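Local coordinates for protein agrobacterium tumefaciens DPS (Agrobacterium tumefaciens, PDB 1O9R) that oxidises and stores iron inside a hollow dodecamer, shielding DNA from hydroxyl-radical damage without binding it, at residues K15-L26 with A70-L81. Numbering follows the deposited sequence.
Sequences KSTVIGILNESL and AERVVQLGGTAL
Leu-22 and Val-73 illustrate how neighbouring antiparallel helices of a ferritin-like bundle lock together: CB of Leu-22 presses on CG2 of Val-73 at 3.4 Å, tighter than ordinary van der Waals contact. With CG turned beside its backbone N (chi1 -73°), Leu-22 lays CD1 against CG of Arg-72, 3.7 Å away; Leu-22 also touches Phe-140 of helix 134-156. Val-18 adds CG1, which meets CD1 of Leu-76 obliquely. Ile-19, partly exposed, crosses Val-73 at about a right angle and pushes CD1 to 3.7 Å from N of Gly-78. That glycine follows Gly-77, whose positive phi makes it the C-prime residue of the Schellman motif ending helix 48-75.

Against this buried apolar side stands a partly exposed, polar one. Asn-23 clamps the departing loop through both ends of its amide: ND2 donates to O of Thr-79 (2.9 Å), with that O close to the plane of the Asn-23 amide, whereas N of Leu-81 reaches OD1 (3.0 Å) from well above the carbonyl plane. A water donates to both O of Asn-23 and O of Leu-81. Lys-15 sits more loosely, running its aliphatic chain past O of Leu-76 before NZ donates to the backbone O atoms of Asn-8 and Leu-10. Ala-80 O accepts a hydrogen bond from Asn-42 of a second subunit, placing this loop at a subunit interface. By donating and accepting at once, Asn-23 probably sets the loop's course.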
ATOM      1  N   LYS A  15      -1.184 -33.677 -25.678  1.00 17.39           N
ATOM      2  CA  LYS A  15      -1.504 -32.276 -25.992  1.00 15.99           C
ATOM      3  C   LYS A  15      -2.878 -32.183 -26.645  1.00 19.11           C
ATOM      4  O   LYS A  15      -3.717 -31.323 -26.280  1.00 17.90           O
ATOM      5  CB  LYS A  15      -0.475 -31.632 -26.884  1.00 16.68           C
ATOM      6  CG  LYS A  15       0.914 -31.379 -26.284  1.00 16.92           C
ATOM      7  CD  LYS A  15       1.754 -30.693 -27.356  1.00 18.01           C
ATOM      8  CE  LYS A  15       3.085 -30.180 -26.797  1.00 19.69           C
ATOM      9  NZ  LYS A  15       4.188 -31.109 -27.107  1.00 23.06           N
ATOM     10  N   SER A  16      -3.135 -33.025 -27.656  1.00 18.36           N
ATOM     11  CA  SER A  16      -4.446 -32.901 -28.325  1.00 19.63           C
ATOM     12  C   SER A  16      -5.590 -33.186 -27.376  1.00 18.74           C
ATOM     13  O   SER A  16      -6.639 -32.472 -27.354  1.00 18.76           O
ATOM     14  CB  SER A  16      -4.407 -33.956 -29.470  1.00 23.05           C
ATOM     15  OG  SER A  16      -5.619 -33.903 -30.239  1.00 30.73           O
ATOM     16  N   THR A  17      -5.483 -34.239 -26.570  1.00 17.38           N
ATOM     17  CA  THR A  17      -6.549 -34.568 -25.626  1.00 17.55           C
ATOM     18  C   THR A  17      -6.821 -33.395 -24.662  1.00 15.54           C
ATOM     19  O   THR A  17      -7.955 -33.009 -24.379  1.00 18.05           O
ATOM     20  CB  THR A  17      -6.214 -35.802 -24.782  1.00 18.68           C
ATOM     21  OG1 THR A  17      -6.081 -36.927 -25.733  1.00 21.94           O
ATOM     22  CG2 THR A  17      -7.189 -36.204 -23.699  1.00 20.06           C
ATOM     23  N   VAL A  18      -5.693 -32.916 -24.117  1.00 16.70           N
ATOM     24  CA  VAL A  18      -5.905 -31.903 -23.047  1.00 15.70           C
ATOM     25  C   VAL A  18      -6.360 -30.596 -23.669  1.00 14.36           C
ATOM     26  O   VAL A  18      -7.155 -29.862 -23.023  1.00 15.40           O
ATOM     27  CB  VAL A  18      -4.666 -31.748 -22.202  1.00 19.66           C
ATOM     28  CG1 VAL A  18      -4.739 -30.576 -21.263  1.00 22.22           C
ATOM     29  CG2 VAL A  18      -4.442 -33.056 -21.404  1.00 18.66           C
ATOM     30  N   ILE A  19      -5.909 -30.164 -24.859  1.00 15.32           N
ATOM     31  CA  ILE A  19      -6.477 -28.967 -25.488  1.00 13.67           C
ATOM     32  C   ILE A  19      -7.982 -29.088 -25.580  1.00 15.65           C
ATOM     33  O   ILE A  19      -8.714 -28.127 -25.318  1.00 15.55           O
ATOM     34  CB  ILE A  19      -5.809 -28.771 -26.881  1.00 15.43           C
ATOM     35  CG1 ILE A  19      -4.360 -28.266 -26.625  1.00 16.28           C
ATOM     36  CG2 ILE A  19      -6.630 -27.807 -27.741  1.00 15.62           C
ATOM     37  CD1 ILE A  19      -3.559 -28.328 -27.935  1.00 18.21           C
ATOM     38  N   GLY A  20      -8.530 -30.272 -25.966  1.00 15.15           N
ATOM     39  CA  GLY A  20      -9.981 -30.422 -26.034  1.00 16.02           C
ATOM     40  C   GLY A  20     -10.690 -30.226 -24.702  1.00 14.38           C
ATOM     41  O   GLY A  20     -11.708 -29.561 -24.605  1.00 15.07           O
ATOM     42  N   ILE A  21     -10.084 -30.794 -23.639  1.00 14.08           N
ATOM     43  CA  ILE A  21     -10.626 -30.646 -22.288  1.00 14.36           C
ATOM     44  C   ILE A  21     -10.604 -29.155 -21.879  1.00 15.88           C
ATOM     45  O   ILE A  21     -11.588 -28.687 -21.294  1.00 15.67           O
ATOM     46  CB  ILE A  21      -9.811 -31.490 -21.306  1.00 16.66           C
ATOM     47  CG1 ILE A  21      -9.950 -33.005 -21.632  1.00 17.20           C
ATOM     48  CG2 ILE A  21     -10.251 -31.264 -19.869  1.00 18.74           C
ATOM     49  CD1 ILE A  21      -8.866 -33.778 -20.868  1.00 17.86           C
ATOM     50  N   LEU A  22      -9.504 -28.485 -22.099  1.00 14.92           N
ATOM     51  CA  LEU A  22      -9.370 -27.062 -21.704  1.00 14.39           C
ATOM     52  C   LEU A  22     -10.353 -26.215 -22.499  1.00 13.60           C
ATOM     53  O   LEU A  22     -11.035 -25.425 -21.850  1.00 14.16           O
ATOM     54  CB  LEU A  22      -7.946 -26.629 -22.043  1.00 14.19           C
ATOM     55  CG  LEU A  22      -6.835 -27.187 -21.124  1.00 14.61           C
ATOM     56  CD1 LEU A  22      -5.466 -27.117 -21.771  1.00 14.61           C
ATOM     57  CD2 LEU A  22      -6.847 -26.363 -19.820  1.00 13.78           C
ATOM     58  N   ASN A  23     -10.418 -26.341 -23.849  1.00 14.60           N
ATOM     59  CA  ASN A  23     -11.350 -25.435 -24.541  1.00 14.09           C
ATOM     60  C   ASN A  23     -12.782 -25.754 -24.160  1.00 14.74           C
ATOM     61  O   ASN A  23     -13.611 -24.825 -24.177  1.00 14.78           O
ATOM     62  CB  ASN A  23     -11.128 -25.557 -26.059  1.00 16.15           C
ATOM     63  CG  ASN A  23     -10.135 -24.548 -26.580  1.00 15.69           C
ATOM     64  OD1 ASN A  23     -10.012 -23.426 -26.031  1.00 16.83           O
ATOM     65  ND2 ASN A  23      -9.384 -24.837 -27.638  1.00 15.90           N
ATOM     66  N   GLU A  24     -13.105 -27.039 -23.934  1.00 14.79           N
ATOM     67  CA  GLU A  24     -14.491 -27.292 -23.509  1.00 14.69           C
ATOM     68  C   GLU A  24     -14.823 -26.629 -22.197  1.00 15.97           C
ATOM     69  O   GLU A  24     -15.847 -25.939 -21.994  1.00 16.51           O
ATOM     70  CB  GLU A  24     -14.624 -28.832 -23.414  1.00 16.28           C
ATOM     71  CG  GLU A  24     -16.037 -29.201 -22.919  1.00 20.19           C
ATOM     72  CD  GLU A  24     -16.095 -30.699 -22.617  1.00 24.32           C
ATOM     73  OE1 GLU A  24     -15.486 -31.173 -21.660  1.00 27.86           O
ATOM     74  OE2 GLU A  24     -16.796 -31.323 -23.428  1.00 27.08           O
ATOM     75  N   SER A  25     -13.916 -26.766 -21.210  1.00 15.07           N
ATOM     76  CA  SER A  25     -14.104 -26.109 -19.922  1.00 15.24           C
ATOM     77  C   SER A  25     -14.110 -24.583 -20.055  1.00 14.76           C
ATOM     78  O   SER A  25     -14.924 -23.954 -19.358  1.00 15.75           O
ATOM     79  CB  SER A  25     -12.938 -26.481 -18.990  1.00 16.84           C
ATOM     80  OG  SER A  25     -13.018 -27.863 -18.628  1.00 24.26           O
ATOM     81  N   LEU A  26     -13.259 -24.024 -20.910  1.00 14.46           N
ATOM     82  CA  LEU A  26     -13.214 -22.567 -21.033  1.00 14.94           C
ATOM     83  C   LEU A  26     -14.566 -22.004 -21.413  1.00 13.89           C
ATOM     84  O   LEU A  26     -14.978 -20.970 -20.913  1.00 14.89           O
ATOM     85  CB  LEU A  26     -12.161 -22.230 -22.103  1.00 13.92           C
ATOM     86  CG  LEU A  26     -11.991 -20.730 -22.433  1.00 14.01           C
ATOM     87  CD1 LEU A  26     -11.535 -19.997 -21.169  1.00 14.16           C
ATOM     88  CD2 LEU A  26     -10.980 -20.557 -23.566  1.00 14.98           C
ATOM     89  N   ALA A  70      -7.270 -20.869 -20.712  1.00 12.76           N
ATOM     90  CA  ALA A  70      -6.990 -20.482 -22.077  1.00 13.01           C
ATOM     91  C   ALA A  70      -5.502 -20.442 -22.358  1.00 14.50           C
ATOM     92  O   ALA A  70      -5.052 -20.821 -23.441  1.00 13.57           O
ATOM     93  CB  ALA A  70      -7.634 -19.102 -22.316  1.00 12.40           C
ATOM     94  N   GLU A  71      -4.746 -19.837 -21.412  1.00 12.86           N
ATOM     95  CA  GLU A  71      -3.287 -19.770 -21.634  1.00 12.39           C
ATOM     96  C   GLU A  71      -2.701 -21.183 -21.737  1.00 13.25           C
ATOM     97  O   GLU A  71      -1.727 -21.311 -22.523  1.00 13.01           O
ATOM     98  CB  GLU A  71      -2.616 -19.023 -20.471  1.00 14.23           C
ATOM     99  CG  GLU A  71      -3.007 -17.549 -20.311  1.00 19.30           C
ATOM    100  CD  GLU A  71      -2.296 -16.965 -19.065  1.00 20.75           C
ATOM    101  OE1 GLU A  71      -1.735 -17.658 -18.208  1.00 25.33           O
ATOM    102  OE2 GLU A  71      -2.538 -15.761 -18.875  1.00 28.89           O
ATOM    103  N   ARG A  72      -3.228 -22.136 -20.997  1.00 13.82           N
ATOM    104  CA  ARG A  72      -2.667 -23.511 -21.116  1.00 13.28           C
ATOM    105  C   ARG A  72      -2.929 -24.070 -22.485  1.00 13.32           C
ATOM    106  O   ARG A  72      -2.006 -24.782 -22.935  1.00 14.48           O
ATOM    107  CB  ARG A  72      -3.292 -24.360 -20.000  1.00 13.97           C
ATOM    108  CG  ARG A  72      -2.649 -25.747 -19.870  1.00 14.43           C
ATOM    109  CD  ARG A  72      -1.111 -25.606 -19.608  1.00 14.39           C
ATOM    110  NE  ARG A  72      -0.633 -26.991 -19.385  1.00 13.85           N
ATOM    111  CZ  ARG A  72       0.688 -27.239 -19.390  1.00 13.89           C
ATOM    112  NH1 ARG A  72       1.584 -26.289 -19.573  1.00 13.80           N
ATOM    113  NH2 ARG A  72       1.111 -28.508 -19.155  1.00 14.88           N
ATOM    114  N   VAL A  73      -4.098 -23.812 -23.090  1.00 13.15           N
ATOM    115  CA  VAL A  73      -4.300 -24.300 -24.461  1.00 14.22           C
ATOM    116  C   VAL A  73      -3.167 -23.810 -25.314  1.00 15.06           C
ATOM    117  O   VAL A  73      -2.591 -24.555 -26.177  1.00 14.86           O
ATOM    118  CB  VAL A  73      -5.631 -23.721 -24.971  1.00 14.32           C
ATOM    119  CG1 VAL A  73      -5.724 -23.970 -26.496  1.00 15.95           C
ATOM    120  CG2 VAL A  73      -6.817 -24.306 -24.229  1.00 15.21           C
ATOM    121  N   VAL A  74      -2.842 -22.519 -25.274  1.00 13.21           N
ATOM    122  CA  VAL A  74      -1.834 -21.970 -26.186  1.00 13.41           C
ATOM    123  C   VAL A  74      -0.443 -22.460 -25.873  1.00 15.81           C
ATOM    124  O   VAL A  74       0.374 -22.651 -26.785  1.00 17.37           O
ATOM    125  CB  VAL A  74      -1.928 -20.420 -26.205  1.00 15.28           C
ATOM    126  CG1 VAL A  74      -3.368 -20.064 -26.702  1.00 18.20           C
ATOM    127  CG2 VAL A  74      -1.815 -19.636 -24.950  1.00 23.06           C
ATOM    128  N   GLN A  75      -0.146 -22.655 -24.589  1.00 14.38           N
ATOM    129  CA  GLN A  75       1.136 -23.220 -24.198  1.00 14.22           C
ATOM    130  C   GLN A  75       1.340 -24.573 -24.885  1.00 16.02           C
ATOM    131  O   GLN A  75       2.501 -24.898 -25.168  1.00 18.86           O
ATOM    132  CB  GLN A  75       1.203 -23.435 -22.678  1.00 15.31           C
ATOM    133  CG  GLN A  75       1.367 -22.092 -21.936  1.00 14.17           C
ATOM    134  CD  GLN A  75       0.978 -22.235 -20.489  1.00 14.43           C
ATOM    135  OE1 GLN A  75       1.186 -23.244 -19.844  1.00 14.99           O
ATOM    136  NE2 GLN A  75       0.295 -21.208 -19.943  1.00 15.03           N
ATOM    137  N   LEU A  76       0.294 -25.344 -25.048  1.00 15.00           N
ATOM    138  CA  LEU A  76       0.388 -26.682 -25.669  1.00 16.29           C
ATOM    139  C   LEU A  76       0.331 -26.566 -27.173  1.00 17.33           C
ATOM    140  O   LEU A  76       0.252 -27.680 -27.764  1.00 19.68           O
ATOM    141  CB  LEU A  76      -0.641 -27.588 -25.033  1.00 17.07           C
ATOM    142  CG  LEU A  76      -0.495 -27.800 -23.520  1.00 19.31           C
ATOM    143  CD1 LEU A  76      -1.622 -28.710 -23.043  1.00 21.44           C
ATOM    144  CD2 LEU A  76       0.878 -28.367 -23.176  1.00 19.47           C
ATOM    145  N   GLY A  77       0.337 -25.405 -27.789  1.00 16.56           N
ATOM    146  CA  GLY A  77       0.368 -25.304 -29.254  1.00 16.97           C
ATOM    147  C   GLY A  77      -1.027 -25.160 -29.829  1.00 19.31           C
ATOM    148  O   GLY A  77      -1.131 -25.210 -31.069  1.00 19.76           O
ATOM    149  N   GLY A  78      -2.080 -25.087 -29.045  1.00 16.89           N
ATOM    150  CA  GLY A  78      -3.448 -24.949 -29.557  1.00 15.72           C
ATOM    151  C   GLY A  78      -3.845 -23.479 -29.711  1.00 16.99           C
ATOM    152  O   GLY A  78      -3.092 -22.534 -29.502  1.00 16.57           O
ATOM    153  N   THR A  79      -5.119 -23.359 -30.044  1.00 15.91           N
ATOM    154  CA  THR A  79      -5.805 -22.063 -30.183  1.00 15.19           C
ATOM    155  C   THR A  79      -6.868 -21.973 -29.104  1.00 13.95           C
ATOM    156  O   THR A  79      -7.777 -22.800 -29.002  1.00 14.56           O
ATOM    157  CB  THR A  79      -6.461 -21.979 -31.573  1.00 16.76           C
ATOM    158  OG1 THR A  79      -5.417 -22.099 -32.556  1.00 18.13           O
ATOM    159  CG2 THR A  79      -7.160 -20.632 -31.731  1.00 16.06           C
ATOM    160  N   ALA A  80      -6.797 -20.928 -28.213  1.00 14.48           N
ATOM    161  CA  ALA A  80      -7.820 -20.774 -27.204  1.00 14.95           C
ATOM    162  C   ALA A  80      -9.111 -20.242 -27.890  1.00 13.86           C
ATOM    163  O   ALA A  80      -8.976 -19.340 -28.699  1.00 15.23           O
ATOM    164  CB  ALA A  80      -7.346 -19.796 -26.121  1.00 14.71           C
ATOM    165  N   LEU A  81     -10.190 -20.879 -27.523  1.00 13.46           N
ATOM    166  CA  LEU A  81     -11.489 -20.545 -28.126  1.00 14.10           C
ATOM    167  C   LEU A  81     -12.478 -20.007 -27.107  1.00 15.19           C
ATOM    168  O   LEU A  81     -13.189 -20.673 -26.361  1.00 16.41           O
ATOM    169  CB  LEU A  81     -12.071 -21.808 -28.810  1.00 14.65           C
ATOM    170  CG  LEU A  81     -11.210 -22.315 -29.988  1.00 15.37           C
ATOM    171  CD1 LEU A  81     -11.672 -23.696 -30.464  1.00 17.16           C
ATOM    172  CD2 LEU A  81     -11.228 -21.289 -31.115  1.00 16.77           C
TER
HETATM  173  O   HOH W   1     -14.292 -23.170 -26.311  1.00 17.61           O